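Local structure of DSBA-like thioredoxin domain-containing protein (2IN3) at residues E6-W11 against A37-K42; L10-D15 against P178-E183; V41-G46 against E109-F114. The protein probably acts as a thiol-disulfide oxidoreductase or disulfide isomerase of the DsbA family, FrnE-like subfamily. All coordinates share one frame; numbering follows the deposited sequence.

Contact 1: E6-W11 against A37-K42; sequences EKPVLW and AFLTVK
The indole of Trp-11 and the aliphatic chain of Lys-42 run alongside each other in the same direction. Lys-42 CB comes obliquely to the ring at Trp-11 CZ3, 3.7 Å away, and Lys-42 CE reaches CH2 at 3.8 Å. Val-9 CG1 sits over one face of the indole, offset toward the rim, and also touches Lys-42 CD; at the ring edge, NE1 is hydrogen-bonded to Glu-183 of the next strand. Beneath these groups the strands run parallel, as the two strands of the beta-alpha-beta unit that encloses helix 19-35. Thr-40 N donates to Pro-8 O (2.8 Å), Leu-10 N to Thr-40 O and Lys-42 N to Leu-10 O. On the other side of the sheet Leu-10 CD2 meets Val-41 CG2 at 4.1 Å, while Pro-8 CB rests on Leu-39 CD2 at 3.6 Å. Nearer the chain start, Lys-7 bends at chi3 (-63°), which brings CE to 3.3 Å from Thr-40 OG1; its NZ is hydrogen-bonded to Ser-36 O. A water bridges Lys-7 O and Thr-40 OG1. The chemistry is therefore divided: Lys-42 methylenes lie against the indole, Lys-7 and the water supply polar links, and leucine, valine and proline pack beneath.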
loop_
_atom_site.group_PDB
_atom_site.type_symbol
_atom_site.label_atom_id
_atom_site.label_comp_id
_atom_site.label_asym_id
_atom_site.label_seq_id
_atom_site.Cartn_x
_atom_site.Cartn_y
_atom_site.Cartn_z
ATOM N N GLU A 6 -2.684 -3.229 25.526
ATOM C CA GLU A 6 -2.181 -3.489 24.133
ATOM C C GLU A 6 -3.303 -3.612 23.100
ATOM O O GLU A 6 -4.097 -4.562 23.122
ATOM C CB GLU A 6 -1.296 -4.741 24.105
ATOM C CG GLU A 6 -0.596 -4.997 22.762
ATOM C CD GLU A 6 0.558 -4.026 22.473
ATOM O OE1 GLU A 6 0.921 -3.222 23.366
ATOM O OE2 GLU A 6 1.108 -4.075 21.346
ATOM N N LYS A 7 -3.358 -2.647 22.187
ATOM C CA LYS A 7 -4.373 -2.639 21.160
ATOM C C LYS A 7 -4.108 -3.707 20.116
ATOM O O LYS A 7 -2.956 -3.974 19.787
ATOM C CB LYS A 7 -4.429 -1.277 20.468
ATOM C CG LYS A 7 -5.172 -0.238 21.260
ATOM C CD LYS A 7 -5.475 0.959 20.403
ATOM C CE LYS A 7 -4.218 1.603 19.961
ATOM N NZ LYS A 7 -4.523 2.967 19.488
ATOM N N PRO A 8 -5.189 -4.300 19.572
ATOM C CA PRO A 8 -5.062 -5.157 18.418
ATOM C C PRO A 8 -4.492 -4.350 17.261
ATOM O O PRO A 8 -4.644 -3.116 17.233
ATOM C CB PRO A 8 -6.508 -5.548 18.111
ATOM C CG PRO A 8 -7.206 -5.435 19.414
ATOM C CD PRO A 8 -6.587 -4.217 20.035
ATOM N N VAL A 9 -3.853 -5.037 16.321
ATOM C CA VAL A 9 -3.249 -4.381 15.175
ATOM C C VAL A 9 -4.113 -4.718 13.984
ATOM O O VAL A 9 -4.522 -5.874 13.803
ATOM C CB VAL A 9 -1.774 -4.859 14.916
ATOM C CG1 VAL A 9 -1.243 -4.295 13.592
ATOM C CG2 VAL A 9 -0.850 -4.478 16.068
ATOM N N LEU A 10 -4.406 -3.699 13.195
ATOM C CA LEU A 10 -5.133 -3.872 11.949
ATOM C C LEU A 10 -4.085 -3.658 10.861
ATOM O O LEU A 10 -3.579 -2.525 10.655
ATOM C CB LEU A 10 -6.296 -2.863 11.831
ATOM C CG LEU A 10 -7.076 -2.919 10.491
ATOM C CD1 LEU A 10 -7.793 -4.255 10.294
ATOM C CD2 LEU A 10 -8.078 -1.752 10.343
ATOM N N TRP A 11 -3.702 -4.765 10.238
ATOM C CA TRP A 11 -2.757 -4.741 9.118
ATOM C C TRP A 11 -3.435 -4.397 7.790
ATOM O O TRP A 11 -4.343 -5.114 7.339
ATOM C CB TRP A 11 -2.043 -6.097 8.985
ATOM C CG TRP A 11 -1.118 -6.419 10.104
ATOM C CD1 TRP A 11 -1.331 -7.310 11.121
ATOM C CD2 TRP A 11 0.182 -5.855 10.328
ATOM N NE1 TRP A 11 -0.233 -7.342 11.967
ATOM C CE2 TRP A 11 0.708 -6.463 11.496
ATOM C CE3 TRP A 11 0.953 -4.890 9.652
ATOM C CZ2 TRP A 11 1.974 -6.130 12.019
ATOM C CZ3 TRP A 11 2.225 -4.573 10.165
ATOM C CH2 TRP A 11 2.709 -5.189 11.336
ATOM N N ALA A 37 -8.293 4.809 18.056
ATOM C CA ALA A 37 -8.305 4.685 19.502
ATOM C C ALA A 37 -8.427 3.222 19.933
ATOM O O ALA A 37 -8.115 2.894 21.071
ATOM C CB ALA A 37 -9.424 5.534 20.136
ATOM N N PHE A 38 -8.815 2.347 19.009
ATOM C CA PHE A 38 -9.187 0.967 19.331
ATOM C C PHE A 38 -8.344 -0.084 18.603
ATOM O O PHE A 38 -8.239 -1.223 19.063
ATOM C CB PHE A 38 -10.663 0.761 18.985
ATOM C CG PHE A 38 -11.549 1.840 19.543
ATOM C CD1 PHE A 38 -11.740 1.948 20.922
ATOM C CD2 PHE A 38 -12.172 2.761 18.693
ATOM C CE1 PHE A 38 -12.543 2.948 21.458
ATOM C CE2 PHE A 38 -12.973 3.776 19.221
ATOM C CZ PHE A 38 -13.163 3.857 20.605
ATOM N N LEU A 39 -7.764 0.309 17.472
ATOM C CA LEU A 39 -6.924 -0.569 16.659
ATOM C C LEU A 39 -5.668 0.194 16.243
ATOM O O LEU A 39 -5.746 1.377 15.918
ATOM C CB LEU A 39 -7.694 -1.015 15.404
ATOM C CG LEU A 39 -8.902 -1.935 15.600
ATOM C CD1 LEU A 39 -9.731 -2.065 14.319
ATOM C CD2 LEU A 39 -8.444 -3.321 16.112
ATOM N N THR A 40 -4.501 -0.448 16.270
ATOM C CA THR A 40 -3.315 0.216 15.711
ATOM C C THR A 40 -3.213 -0.180 14.254
ATOM O O THR A 40 -3.049 -1.365 13.955
ATOM C CB THR A 40 -2.023 -0.160 16.433
ATOM O OG1 THR A 40 -2.191 0.073 17.838
ATOM C CG2 THR A 40 -0.854 0.700 15.911
ATOM N N VAL A 41 -3.331 0.798 13.362
ATOM C CA VAL A 41 -3.459 0.505 11.922
ATOM C C VAL A 41 -2.075 0.637 11.302
ATOM O O VAL A 41 -1.423 1.676 11.449
ATOM C CB VAL A 41 -4.497 1.398 11.168
ATOM C CG1 VAL A 41 -4.677 0.861 9.751
ATOM C CG2 VAL A 41 -5.884 1.380 11.869
ATOM N N LYS A 42 -1.594 -0.445 10.682
ATOM C CA LYS A 42 -0.208 -0.486 10.181
ATOM C C LYS A 42 -0.183 -1.036 8.754
ATOM O O LYS A 42 -1.100 -1.713 8.368
ATOM C CB LYS A 42 0.654 -1.357 11.083
ATOM C CG LYS A 42 0.832 -0.849 12.520
ATOM C CD LYS A 42 1.632 -1.810 13.404
ATOM C CE LYS A 42 3.084 -1.865 13.032
ATOM N NZ LYS A 42 3.887 -2.597 14.085
HETATM O O HOH W 1 -1.092 -1.828 19.203
#

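Contact 2: L10-D15 against P178-E183; sequences LWYIAD and PALVVE
Trp-11 and Glu-183 meet on the central antiparallel pairing of the thioredoxin-fold sheet, where strand 9-14 runs against strand 179-184. Followed outward, Trp-11 CB lies 3.5 Å from Val-181 O, the acceptor of its own backbone N-H, and CG stays near that oxygen. CD1 then passes Glu-183 CB, which sits at the ring edge in plane; NE1 donates to Glu-183 OE1 at 2.9 Å, and CE2 lies near the same oxygen. In Glu-183, chi1 of -178° puts CG anti to the backbone N, and chi2 of 163° sends CD onward toward NE1; ring and carboxylate planes are 72° apart, and NE1 approaches OE1 from above the carboxylate plane. Paired backbone bonds join Trp-11 with Val-181 and Ile-13 with Ala-179. Ile-13 CD1 packs on Val-181 CG2 on the tryptophan's side of the sheet. On the other side the contacts are between carbon atoms: Leu-10 CD1 touches Val-182 CG2 at 3.7 Å, and Leu-180 CD2 lies against Tyr-12 CD1 at 3.8 Å. Pro-178, preceded by a cis peptide bond as in thioredoxin-fold oxidoreductases, touches Cys-21 of the likely CxxC motif, as does Tyr-12. Pro-178 CB comes obliquely to the Tyr-12 ring, 3.5 Å from CE1.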
loop_
_atom_site.group_PDB
_atom_site.type_symbol
_atom_site.label_atom_id
_atom_site.label_comp_id
_atom_site.label_asym_id
_atom_site.label_seq_id
_atom_site.Cartn_x
_atom_site.Cartn_y
_atom_site.Cartn_z
ATOM N N LEU A 10 -4.406 -3.699 13.195
ATOM C CA LEU A 10 -5.133 -3.872 11.949
ATOM C C LEU A 10 -4.085 -3.658 10.861
ATOM O O LEU A 10 -3.579 -2.525 10.655
ATOM C CB LEU A 10 -6.296 -2.863 11.831
ATOM C CG LEU A 10 -7.076 -2.919 10.491
ATOM C CD1 LEU A 10 -7.793 -4.255 10.294
ATOM C CD2 LEU A 10 -8.078 -1.752 10.343
ATOM N N TRP A 11 -3.702 -4.765 10.238
ATOM C CA TRP A 11 -2.757 -4.741 9.118
ATOM C C TRP A 11 -3.435 -4.397 7.790
ATOM O O TRP A 11 -4.343 -5.114 7.339
ATOM C CB TRP A 11 -2.043 -6.097 8.985
ATOM C CG TRP A 11 -1.118 -6.419 10.104
ATOM C CD1 TRP A 11 -1.331 -7.310 11.121
ATOM C CD2 TRP A 11 0.182 -5.855 10.328
ATOM N NE1 TRP A 11 -0.233 -7.342 11.967
ATOM C CE2 TRP A 11 0.708 -6.463 11.496
ATOM C CE3 TRP A 11 0.953 -4.890 9.652
ATOM C CZ2 TRP A 11 1.974 -6.130 12.019
ATOM C CZ3 TRP A 11 2.225 -4.573 10.165
ATOM C CH2 TRP A 11 2.709 -5.189 11.336
ATOM N N TYR A 12 -2.958 -3.339 7.161
ATOM C CA TYR A 12 -3.357 -3.000 5.807
ATOM C C TYR A 12 -2.332 -3.598 4.841
ATOM O O TYR A 12 -1.178 -3.176 4.817
ATOM C CB TYR A 12 -3.444 -1.468 5.646
ATOM C CG TYR A 12 -3.836 -1.002 4.260
ATOM C CD1 TYR A 12 -4.899 -1.594 3.570
ATOM C CD2 TYR A 12 -3.148 0.032 3.660
ATOM C CE1 TYR A 12 -5.282 -1.120 2.288
ATOM C CE2 TYR A 12 -3.500 0.519 2.364
ATOM C CZ TYR A 12 -4.556 -0.079 1.699
ATOM O OH TYR A 12 -4.901 0.395 0.455
ATOM N N ILE A 13 -2.759 -4.619 4.094
ATOM C CA ILE A 13 -1.850 -5.372 3.252
ATOM C C ILE A 13 -2.093 -4.882 1.841
ATOM O O ILE A 13 -3.156 -5.144 1.237
ATOM C CB ILE A 13 -2.069 -6.911 3.364
ATOM C CG1 ILE A 13 -1.889 -7.371 4.830
ATOM C CG2 ILE A 13 -1.101 -7.642 2.464
ATOM C CD1 ILE A 13 -2.290 -8.817 5.116
ATOM N N ALA A 14 -1.104 -4.170 1.329
ATOM C CA ALA A 14 -1.288 -3.358 0.117
ATOM C C ALA A 14 0.026 -3.058 -0.551
ATOM O O ALA A 14 1.087 -3.157 0.073
ATOM C CB ALA A 14 -2.028 -2.084 0.428
ATOM N N ASP A 15 -0.056 -2.715 -1.824
ATOM C CA ASP A 15 1.090 -2.334 -2.621
ATOM C C ASP A 15 0.736 -1.002 -3.284
ATOM O O ASP A 15 -0.356 -0.879 -3.850
ATOM C CB ASP A 15 1.296 -3.396 -3.708
ATOM C CG ASP A 15 2.569 -3.180 -4.494
ATOM O OD1 ASP A 15 2.687 -2.133 -5.173
ATOM O OD2 ASP A 15 3.471 -4.057 -4.420
ATOM N N PRO A 178 -6.505 -4.785 -2.002
ATOM C CA PRO A 178 -5.978 -4.616 -0.639
ATOM C C PRO A 178 -6.587 -5.660 0.314
ATOM O O PRO A 178 -7.666 -6.165 0.033
ATOM C CB PRO A 178 -6.511 -3.229 -0.237
ATOM C CG PRO A 178 -7.741 -3.027 -1.084
ATOM C CD PRO A 178 -7.385 -3.667 -2.398
ATOM N N ALA A 179 -5.898 -6.000 1.398
ATOM C CA ALA A 179 -6.468 -6.930 2.366
ATOM C C ALA A 179 -6.327 -6.305 3.728
ATOM O O ALA A 179 -5.458 -5.455 3.945
ATOM C CB ALA A 179 -5.770 -8.281 2.319
ATOM N N LEU A 180 -7.201 -6.710 4.640
ATOM C CA LEU A 180 -7.142 -6.220 6.009
ATOM C C LEU A 180 -7.184 -7.428 6.918
ATOM O O LEU A 180 -8.045 -8.317 6.750
ATOM C CB LEU A 180 -8.343 -5.304 6.302
ATOM C CG LEU A 180 -8.236 -3.871 5.730
ATOM C CD1 LEU A 180 -9.540 -3.141 5.979
ATOM C CD2 LEU A 180 -7.114 -3.070 6.340
ATOM N N VAL A 181 -6.264 -7.450 7.869
ATOM C CA VAL A 181 -6.147 -8.535 8.845
ATOM C C VAL A 181 -5.982 -7.932 10.229
ATOM O O VAL A 181 -5.117 -7.064 10.436
ATOM C CB VAL A 181 -4.912 -9.457 8.546
ATOM C CG1 VAL A 181 -4.673 -10.444 9.713
ATOM C CG2 VAL A 181 -5.120 -10.222 7.260
ATOM N N VAL A 182 -6.794 -8.403 11.175
ATOM C CA VAL A 182 -6.572 -8.083 12.583
ATOM C C VAL A 182 -5.691 -9.145 13.253
ATOM O O VAL A 182 -5.926 -10.348 13.145
ATOM C CB VAL A 182 -7.897 -7.909 13.383
ATOM C CG1 VAL A 182 -7.584 -7.568 14.844
ATOM C CG2 VAL A 182 -8.766 -6.800 12.771
ATOM N N GLU A 183 -4.651 -8.679 13.923
ATOM C CA GLU A 183 -3.778 -9.553 14.672
ATOM C C GLU A 183 -3.911 -9.144 16.121
ATOM O O GLU A 183 -3.640 -7.993 16.496
ATOM C CB GLU A 183 -2.334 -9.409 14.185
ATOM C CG GLU A 183 -1.365 -10.329 14.880
ATOM C CD GLU A 183 -0.063 -10.484 14.123
ATOM O OE1 GLU A 183 0.542 -9.454 13.726
ATOM O OE2 GLU A 183 0.356 -11.653 13.941
#

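Contact 3: V41-G46 against E109-F114; sequences VKIMPG and EKVFPF
Val-41 begins the contact by presenting CG1 to Phe-112 CZ at 3.6 Å, the two side chains crossing at about a right angle. Its chi1 of -172° puts CG1, the branch that meets CZ, anti to the backbone N. The carbonyl O of Val-41 lies 3.6 Å from Phe-112 CE1, at the ring edge and near the ring plane. Lys-42 adds little: its carbonyl carbon passes obliquely by CE1 while its side chain leaves on the other side of the strand. Ile-43 CG1 stands over the face of Phe-112, 3.6 Å from the ring centroid and 20° off the normal, a CH-pi contact displaced toward CZ, which lies 3.4 Å away. The extended chi2 of Ile-43 (-178°) carries CD1 on to Val-111 CG1 at 3.6 Å, and the isoleucine and valine pass each other pointing opposite ways. The first turn of helix 111-123, in the helical part of the DsbA-like fold, is thus set against the edge strand 40-45. Phe-112 also touches Ile-28 and Arg-32 of helix 19-35, and Val-111 meets Val-100 of helix 94-106. Across these two segments the union rests on dispersion and ring-face contacts, with Val-41 O at the aromatic edge.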
loop_
_atom_site.group_PDB
_atom_site.type_symbol
_atom_site.label_atom_id
_atom_site.label_comp_id
_atom_site.label_asym_id
_atom_site.label_seq_id
_atom_site.Cartn_x
_atom_site.Cartn_y
_atom_site.Cartn_z
ATOM N N VAL A 41 -3.331 0.798 13.362
ATOM C CA VAL A 41 -3.459 0.505 11.922
ATOM C C VAL A 41 -2.075 0.637 11.302
ATOM O O VAL A 41 -1.423 1.676 11.449
ATOM C CB VAL A 41 -4.497 1.398 11.168
ATOM C CG1 VAL A 41 -4.677 0.861 9.751
ATOM C CG2 VAL A 41 -5.884 1.380 11.869
ATOM N N LYS A 42 -1.594 -0.445 10.682
ATOM C CA LYS A 42 -0.208 -0.486 10.181
ATOM C C LYS A 42 -0.183 -1.036 8.754
ATOM O O LYS A 42 -1.100 -1.713 8.368
ATOM C CB LYS A 42 0.654 -1.357 11.083
ATOM C CG LYS A 42 0.832 -0.849 12.520
ATOM C CD LYS A 42 1.632 -1.810 13.404
ATOM C CE LYS A 42 3.084 -1.865 13.032
ATOM N NZ LYS A 42 3.887 -2.597 14.085
ATOM N N ILE A 43 0.860 -0.740 7.973
ATOM C CA ILE A 43 0.913 -1.251 6.586
ATOM C C ILE A 43 1.911 -2.401 6.549
ATOM O O ILE A 43 3.002 -2.301 7.132
ATOM C CB ILE A 43 1.345 -0.166 5.548
ATOM C CG1 ILE A 43 0.337 0.974 5.510
ATOM C CG2 ILE A 43 1.439 -0.770 4.091
ATOM C CD1 ILE A 43 0.672 2.058 4.479
HETATM N N MSE A 44 1.517 -3.487 5.882
HETATM C CA MSE A 44 2.407 -4.585 5.524
HETATM C C MSE A 44 2.435 -4.639 3.983
HETATM O O MSE A 44 1.531 -5.206 3.342
HETATM C CB MSE A 44 1.925 -5.914 6.133
HETATM C CG MSE A 44 3.018 -6.984 6.167
HETATM SE SE MSE A 44 2.382 -8.701 6.873
HETATM C CE MSE A 44 2.440 -8.252 8.773
ATOM N N PRO A 45 3.442 -3.996 3.372
ATOM C CA PRO A 45 3.515 -3.999 1.906
ATOM C C PRO A 45 3.557 -5.438 1.325
ATOM O O PRO A 45 4.358 -6.268 1.768
ATOM C CB PRO A 45 4.841 -3.241 1.623
ATOM C CG PRO A 45 4.969 -2.315 2.827
ATOM C CD PRO A 45 4.550 -3.211 3.965
ATOM N N GLY A 46 2.681 -5.718 0.355
ATOM C CA GLY A 46 2.598 -7.046 -0.289
ATOM C C GLY A 46 1.480 -7.034 -1.335
ATOM O O GLY A 46 0.802 -5.990 -1.534
ATOM N N GLU A 109 4.532 7.465 11.971
ATOM C CA GLU A 109 3.378 8.347 11.768
ATOM C C GLU A 109 3.252 8.807 10.309
ATOM O O GLU A 109 2.177 9.240 9.878
ATOM C CB GLU A 109 3.519 9.558 12.700
ATOM C CG GLU A 109 4.121 9.197 14.071
ATOM C CD GLU A 109 5.679 9.039 14.112
ATOM O OE1 GLU A 109 6.197 8.609 15.181
ATOM O OE2 GLU A 109 6.386 9.338 13.113
ATOM N N LYS A 110 4.341 8.670 9.546
ATOM C CA LYS A 110 4.375 9.114 8.146
ATOM C C LYS A 110 4.219 7.998 7.120
ATOM O O LYS A 110 4.251 8.259 5.898
ATOM C CB LYS A 110 5.641 9.895 7.861
ATOM C CG LYS A 110 5.644 11.232 8.580
ATOM C CD LYS A 110 6.888 12.009 8.342
ATOM C CE LYS A 110 6.814 13.290 9.156
ATOM N NZ LYS A 110 8.045 14.081 9.018
ATOM N N VAL A 111 4.008 6.777 7.606
ATOM C CA VAL A 111 3.829 5.616 6.717
ATOM C C VAL A 111 2.605 5.721 5.763
ATOM O O VAL A 111 2.737 5.514 4.541
ATOM C CB VAL A 111 3.785 4.299 7.514
ATOM C CG1 VAL A 111 3.432 3.113 6.600
ATOM C CG2 VAL A 111 5.136 4.063 8.192
ATOM N N PHE A 112 1.413 5.971 6.298
ATOM C CA PHE A 112 0.248 6.087 5.407
ATOM C C PHE A 112 0.331 7.283 4.421
ATOM O O PHE A 112 0.042 7.125 3.217
ATOM C CB PHE A 112 -1.080 6.075 6.187
ATOM C CG PHE A 112 -1.548 4.686 6.552
ATOM C CD1 PHE A 112 -1.062 4.055 7.696
ATOM C CD2 PHE A 112 -2.434 3.995 5.721
ATOM C CE1 PHE A 112 -1.491 2.744 8.043
ATOM C CE2 PHE A 112 -2.868 2.682 6.061
ATOM C CZ PHE A 112 -2.384 2.072 7.222
ATOM N N PRO A 113 0.721 8.462 4.908
ATOM C CA PRO A 113 0.963 9.586 3.972
ATOM C C PRO A 113 2.004 9.271 2.884
ATOM O O PRO A 113 1.792 9.655 1.731
ATOM C CB PRO A 113 1.515 10.670 4.884
ATOM C CG PRO A 113 0.876 10.389 6.186
ATOM C CD PRO A 113 0.913 8.892 6.306
ATOM N N PHE A 114 3.105 8.585 3.230
ATOM C CA PHE A 114 4.116 8.226 2.216
ATOM C C PHE A 114 3.592 7.227 1.157
ATOM O O PHE A 114 3.839 7.383 -0.045
ATOM C CB PHE A 114 5.375 7.668 2.871
ATOM C CG PHE A 114 6.520 7.448 1.912
ATOM C CD1 PHE A 114 7.195 8.539 1.343
ATOM C CD2 PHE A 114 6.962 6.165 1.622
ATOM C CE1 PHE A 114 8.263 8.341 0.468
ATOM C CE2 PHE A 114 8.039 5.970 0.736
ATOM C CZ PHE A 114 8.672 7.046 0.158
#

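Contacts 1 and 2 share Leu-10 and Trp-11 and flank strand 9-14, with centres about 11 Å apart; contact 3 takes up strand 40-45 where contact 1 leaves it and ties it to helix 111-123. Two probable backbone hydrogen bonds connect them: Tyr-12 N to Lys-42 O (2.7 Å) and Glu-183 N to Val-9 O (2.8 Å). On one side of the sheet CE of selenomethionine Met-44 packs on Trp-11 CD2 at 3.6 Å; on the other Tyr-12 CD2 meets Phe-112 CE2 at 3.6 Å, joining contacts 2 and 3. Contact 2 reaches the probable redox site, where the side chain of Pro-178 is about 4 Å from a bound glycerol, probably from the crystallisation liquor.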